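Local structure of 2-dehydropantoate 2-reductase (Enterococcus faecium, 3WFI) at residues B[63-68]-B[88-93]; B[30-35]-B[131-136]. The protein is a D-mandelate dehydrogenase of the ketopantoate reductase family, whose Rossmann-fold domain binds the coenzyme NAD(+). All blocks are in the same frame, centred on the assembly; numbering follows the deposited sequence.

Contact 1: B[63-68]-B[88-93]; sequences SEVEKE and QDIQSL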
loop_
_atom_site.group_PDB
_atom_site.type_symbol
_atom_site.label_atom_id
_atom_site.label_comp_id
_atom_site.label_asym_id
_atom_site.label_seq_id
_atom_site.Cartn_x
_atom_site.Cartn_y
_atom_site.Cartn_z
ATOM N N SER B 63 -32.181 -10.656 17.689
ATOM C CA SER B 63 -31.726 -11.718 18.575
ATOM C C SER B 63 -32.854 -12.521 19.227
ATOM O O SER B 63 -32.581 -13.396 20.049
ATOM C CB SER B 63 -30.857 -11.105 19.673
ATOM O OG SER B 63 -31.584 -10.128 20.393
ATOM N N GLU B 64 -34.107 -12.235 18.855
ATOM C CA GLU B 64 -35.272 -12.825 19.502
ATOM C C GLU B 64 -36.281 -13.379 18.484
ATOM O O GLU B 64 -37.468 -13.073 18.561
ATOM C CB GLU B 64 -35.914 -11.780 20.437
ATOM C CG GLU B 64 -34.967 -11.305 21.542
ATOM C CD GLU B 64 -35.565 -10.262 22.471
ATOM O OE1 GLU B 64 -36.628 -9.686 22.142
ATOM O OE2 GLU B 64 -34.960 -10.008 23.539
ATOM N N VAL B 65 -35.803 -14.211 17.549
ATOM C CA VAL B 65 -36.654 -14.776 16.490
ATOM C C VAL B 65 -37.153 -16.221 16.706
ATOM O O VAL B 65 -37.747 -16.800 15.796
ATOM C CB VAL B 65 -35.941 -14.790 15.112
ATOM C CG1 VAL B 65 -35.372 -13.427 14.743
ATOM C CG2 VAL B 65 -34.854 -15.848 15.100
ATOM N N GLU B 66 -36.930 -16.819 17.870
ATOM C CA GLU B 66 -37.125 -18.271 17.999
ATOM C C GLU B 66 -38.589 -18.690 18.033
ATOM O O GLU B 66 -38.874 -19.855 17.816
ATOM C CB GLU B 66 -36.413 -18.830 19.239
ATOM C CG GLU B 66 -34.895 -18.703 19.203
ATOM C CD GLU B 66 -34.229 -19.536 18.110
ATOM O OE1 GLU B 66 -34.864 -20.477 17.550
ATOM O OE2 GLU B 66 -33.047 -19.246 17.817
ATOM N N LYS B 67 -39.511 -17.773 18.314
ATOM C CA LYS B 67 -40.930 -18.123 18.277
ATOM C C LYS B 67 -41.540 -18.079 16.870
ATOM O O LYS B 67 -42.618 -18.615 16.652
ATOM C CB LYS B 67 -41.725 -17.200 19.207
ATOM C CG LYS B 67 -41.264 -17.227 20.653
ATOM C CD LYS B 67 -42.392 -16.881 21.606
ATOM C CE LYS B 67 -42.074 -17.275 23.022
ATOM N NZ LYS B 67 -40.799 -16.675 23.479
ATOM N N GLU B 68 -40.856 -17.454 15.917
ATOM C CA GLU B 68 -41.478 -17.129 14.629
ATOM C C GLU B 68 -41.452 -18.269 13.602
ATOM O O GLU B 68 -40.546 -19.101 13.596
ATOM C CB GLU B 68 -40.825 -15.883 14.011
ATOM C CG GLU B 68 -40.579 -14.713 14.951
ATOM C CD GLU B 68 -41.830 -14.247 15.673
ATOM O OE1 GLU B 68 -42.877 -14.074 15.015
ATOM O OE2 GLU B 68 -41.766 -14.053 16.906
ATOM N N GLN B 88 -26.714 -14.846 11.262
ATOM C CA GLN B 88 -26.514 -15.726 12.409
ATOM C C GLN B 88 -27.718 -15.659 13.335
ATOM O O GLN B 88 -28.227 -16.681 13.763
ATOM C CB GLN B 88 -25.238 -15.347 13.197
ATOM C CG GLN B 88 -23.939 -15.845 12.563
ATOM C CD GLN B 88 -22.679 -15.249 13.203
ATOM O OE1 GLN B 88 -22.751 -14.421 14.116
ATOM N NE2 GLN B 88 -21.517 -15.654 12.699
ATOM N N ASP B 89 -28.164 -14.445 13.634
ATOM C CA ASP B 89 -29.320 -14.244 14.504
ATOM C C ASP B 89 -30.644 -14.772 13.947
ATOM O O ASP B 89 -31.496 -15.191 14.718
ATOM C CB ASP B 89 -29.491 -12.761 14.833
ATOM C CG ASP B 89 -28.480 -12.268 15.852
ATOM O OD1 ASP B 89 -27.874 -13.106 16.545
ATOM O OD2 ASP B 89 -28.295 -11.042 15.953
ATOM N N ILE B 90 -30.846 -14.723 12.636
ATOM C CA ILE B 90 -32.148 -15.092 12.066
ATOM C C ILE B 90 -32.177 -16.476 11.423
ATOM O O ILE B 90 -33.193 -16.840 10.814
ATOM C CB ILE B 90 -32.656 -14.039 11.052
ATOM C CG1 ILE B 90 -31.851 -14.069 9.746
ATOM C CG2 ILE B 90 -32.639 -12.653 11.679
ATOM C CD1 ILE B 90 -32.367 -13.122 8.681
ATOM N N GLN B 91 -31.088 -17.246 11.546
ATOM C CA GLN B 91 -30.937 -18.482 10.766
ATOM C C GLN B 91 -31.986 -19.542 11.051
ATOM O O GLN B 91 -32.222 -20.404 10.210
ATOM C CB GLN B 91 -29.536 -19.095 10.943
ATOM C CG GLN B 91 -29.206 -19.517 12.364
ATOM C CD GLN B 91 -27.750 -19.896 12.518
ATOM O OE1 GLN B 91 -26.995 -19.249 13.253
ATOM N NE2 GLN B 91 -27.343 -20.930 11.810
ATOM N N SER B 92 -32.633 -19.477 12.216
ATOM C CA SER B 92 -33.729 -20.399 12.529
ATOM C C SER B 92 -34.973 -20.237 11.622
ATOM O O SER B 92 -35.827 -21.109 11.587
ATOM C CB SER B 92 -34.145 -20.265 14.002
ATOM O OG SER B 92 -34.844 -19.047 14.230
ATOM N N LEU B 93 -35.073 -19.133 10.886
ATOM C CA LEU B 93 -36.209 -18.898 9.987
ATOM C C LEU B 93 -35.980 -19.485 8.605
ATOM O O LEU B 93 -36.873 -19.445 7.762
ATOM C CB LEU B 93 -36.481 -17.405 9.827
ATOM C CG LEU B 93 -36.618 -16.685 11.182
ATOM C CD1 LEU B 93 -36.944 -15.211 11.008
ATOM C CD2 LEU B 93 -37.640 -17.364 12.079
#

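Contact 2: B[30-35]-B[131-136]; sequences DGWAEH and AGLEGP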
loop_
_atom_site.group_PDB
_atom_site.type_symbol
_atom_site.label_atom_id
_atom_site.label_comp_id
_atom_site.label_asym_id
_atom_site.label_seq_id
_atom_site.Cartn_x
_atom_site.Cartn_y
_atom_site.Cartn_z
ATOM N N ASP B 30 -35.317 -6.170 13.276
ATOM C CA ASP B 30 -34.483 -4.982 13.450
ATOM C C ASP B 30 -33.730 -5.008 14.782
ATOM O O ASP B 30 -34.163 -5.653 15.745
ATOM C CB ASP B 30 -35.345 -3.734 13.372
ATOM C CG ASP B 30 -34.541 -2.501 13.024
ATOM O OD1 ASP B 30 -34.299 -2.268 11.824
ATOM O OD2 ASP B 30 -34.160 -1.762 13.956
ATOM N N GLY B 31 -32.607 -4.298 14.828
ATOM C CA GLY B 31 -31.778 -4.227 16.025
ATOM C C GLY B 31 -32.022 -3.016 16.899
ATOM O O GLY B 31 -31.500 -2.951 18.012
ATOM N N TRP B 32 -32.804 -2.056 16.414
ATOM C CA TRP B 32 -33.070 -0.831 17.164
ATOM C C TRP B 32 -34.257 -1.050 18.114
ATOM O O TRP B 32 -35.414 -1.028 17.697
ATOM C CB TRP B 32 -33.305 0.348 16.202
ATOM C CG TRP B 32 -33.574 1.669 16.864
ATOM C CD1 TRP B 32 -33.271 2.021 18.152
ATOM C CD2 TRP B 32 -34.182 2.829 16.263
ATOM N NE1 TRP B 32 -33.674 3.314 18.394
ATOM C CE2 TRP B 32 -34.236 3.833 17.255
ATOM C CE3 TRP B 32 -34.697 3.112 14.987
ATOM C CZ2 TRP B 32 -34.778 5.101 17.010
ATOM C CZ3 TRP B 32 -35.244 4.371 14.749
ATOM C CH2 TRP B 32 -35.272 5.351 15.756
ATOM N N ALA B 33 -33.949 -1.239 19.398
ATOM C CA ALA B 33 -34.936 -1.618 20.419
ATOM C C ALA B 33 -36.146 -0.696 20.503
ATOM O O ALA B 33 -37.270 -1.169 20.653
ATOM C CB ALA B 33 -34.272 -1.719 21.787
ATOM N N GLU B 34 -35.925 0.612 20.415
ATOM C CA GLU B 34 -37.024 1.578 20.504
ATOM C C GLU B 34 -37.926 1.484 19.270
ATOM O O GLU B 34 -39.134 1.720 19.351
ATOM C CB GLU B 34 -36.497 3.006 20.605
ATOM C CG GLU B 34 -35.443 3.284 21.669
ATOM C CD GLU B 34 -34.844 4.677 21.523
ATOM O OE1 GLU B 34 -35.529 5.568 20.952
ATOM O OE2 GLU B 34 -33.688 4.878 21.969
ATOM N N HIS B 35 -37.308 1.179 18.128
ATOM C CA HIS B 35 -38.016 0.972 16.852
ATOM C C HIS B 35 -38.935 -0.239 16.950
ATOM O O HIS B 35 -40.111 -0.167 16.611
ATOM C CB HIS B 35 -36.992 0.741 15.738
ATOM C CG HIS B 35 -37.549 0.827 14.348
ATOM N ND1 HIS B 35 -38.417 1.817 13.949
ATOM C CD2 HIS B 35 -37.319 0.070 13.251
ATOM C CE1 HIS B 35 -38.717 1.657 12.672
ATOM N NE2 HIS B 35 -38.062 0.603 12.225
ATOM N N ALA B 131 -37.246 6.416 0.839
ATOM C CA ALA B 131 -37.978 6.237 2.093
ATOM C C ALA B 131 -37.269 6.988 3.205
ATOM O O ALA B 131 -36.047 7.023 3.237
ATOM C CB ALA B 131 -38.072 4.753 2.452
ATOM N N GLY B 132 -38.035 7.562 4.128
ATOM C CA GLY B 132 -37.455 8.301 5.246
ATOM C C GLY B 132 -37.915 7.781 6.585
ATOM O O GLY B 132 -39.105 7.533 6.771
ATOM N N LEU B 133 -36.973 7.630 7.520
ATOM C CA LEU B 133 -37.281 7.234 8.892
ATOM C C LEU B 133 -37.367 8.477 9.792
ATOM O O LEU B 133 -36.350 9.054 10.164
ATOM C CB LEU B 133 -36.218 6.258 9.401
ATOM C CG LEU B 133 -36.489 5.453 10.677
ATOM C CD1 LEU B 133 -37.838 4.756 10.629
ATOM C CD2 LEU B 133 -35.379 4.434 10.894
ATOM N N GLU B 134 -38.591 8.881 10.133
ATOM C CA GLU B 134 -38.834 10.096 10.921
ATOM C C GLU B 134 -38.507 9.879 12.391
ATOM O O GLU B 134 -37.931 10.752 13.048
ATOM C CB GLU B 134 -40.295 10.539 10.787
ATOM C CG GLU B 134 -40.725 10.868 9.362
ATOM C CD GLU B 134 -40.302 12.260 8.925
ATOM O OE1 GLU B 134 -40.864 13.238 9.463
ATOM O OE2 GLU B 134 -39.419 12.382 8.046
ATOM N N GLY B 135 -38.900 8.721 12.908
ATOM C CA GLY B 135 -38.632 8.358 14.294
ATOM C C GLY B 135 -38.903 6.882 14.496
ATOM O O GLY B 135 -39.214 6.183 13.535
ATOM N N PRO B 136 -38.774 6.392 15.742
ATOM C CA PRO B 136 -39.093 4.991 16.006
ATOM C C PRO B 136 -40.522 4.652 15.588
ATOM O O PRO B 136 -41.470 5.237 16.101
ATOM C CB PRO B 136 -38.912 4.848 17.528
ATOM C CG PRO B 136 -38.699 6.225 18.071
ATOM C CD PRO B 136 -38.234 7.078 16.929
#

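Contact 1: B[63-68]-B[88-93]
Val65 turns both its methyls onto segment 88-93: CG2 to Ser92 and Asp89, CG1 to Ile90. CG2, set between the backbone N and the carbonyl carbon, sits between the Ser92 hydroxyl and the Asp89 carbonyl oxygen, 3.3 Å from Ser92 OG and 3.4 Å from Asp89 O; residues 91-93 form a 3-10 segment. CG1, anti to the carbonyl carbon (chi1 -52°), reaches Ile90 CG2 at 4.2 Å. A branched, compact valine suits a place that must fill two directions at once. Leu93 adds a second apolar contact through CD1, 4.2 Å from Val65 CB, while its CD2 lies against the carbonyl oxygens of Glu68 and Val65, 3.7 Å from Glu68 O.

Polar groups line the outer side. The chain of Glu66 is bent at chi2 (-66°), and its OE1 then lies 3.6 Å from Ser92 OG, a van der Waals approach between polar groups. Asp89 packs beside the backbone of Ser63, and its OD2 is hydrogen-bonded to Gln62. Within the loop, a type I turn from Val65 to Glu68 is closed by Glu68 N to Val65 O (3.2 Å).

The loop follows strand 59-61, and Val65 and Glu68 rest on Val60. Ile90 and Leu93 continue inward to strand 25-30, touching Ile29, and Leu93 pairs through its backbone with Val71 of strand 71-76.

Contact 2: B[30-35]-B[131-136]
Trp32 and His35 meet Leu133 and Pro136 at the start of helix 33-42, just beyond the second strand of the Rossmann beta-alpha-beta unit. Trp32 is the N-cap, with CG anti to the backbone N (chi1 -179°); CZ3 and CH2 of its six-membered ring meet Leu133 and Pro136. Leu133 CD2 comes to the ring edge near its plane, 3.9 Å from CZ3, while Pro136 CD lies obliquely 3.6 Å from CH2. His35 CB lies 3.1 Å above one face of the indole, offset toward the rim, so helix and N-cap pack on each other.

Leu133 CD1 touches His35 CE1 at 3.8 Å. Leucine's two branches thus reach the indole edge and the imidazole together, and the compact proline ring fits beside both rings: Pro136 CA is at the imidazole edge beside ND1, and Pro136 CB rests on Glu34 O. Both imidazole nitrogens are engaged: NE2 with Ala8 O and ND1 with Gly137 N, consistent with a neutral ring protonated on NE2.

Asp30, an NAD(+)-binding residue, closes an Asx turn: its OD2 accepts Trp32 N at 2.8 Å on the anti side, 32° out of the carboxylate plane.

How the contacts relate
Along the chain the order is 30-35, 63-68, 88-93, 131-136, so contact 1 falls wholly between the two halves of contact 2. Their centres are 19 Å apart and their nearest atoms about 6 Å, without touching. Both are attached to the 25-30/59-61 end of the eight-stranded Rossmann sheet: strand 25-30 runs into 30-35, and its neighbour, the outermost strand 59-61, leads to 63-68, with Asp30 bonded through its backbone to Val60 and Gln62. Contact 1 packs the loop after strand 59-61 against segment 88-93, whereas contact 2 joins helix 33-42 to the edge strand of the small four-stranded sheet. Contact 2 includes the NAD(+)-binding residues Asp30 and Ala131; contact 1 lies further from the coenzyme site.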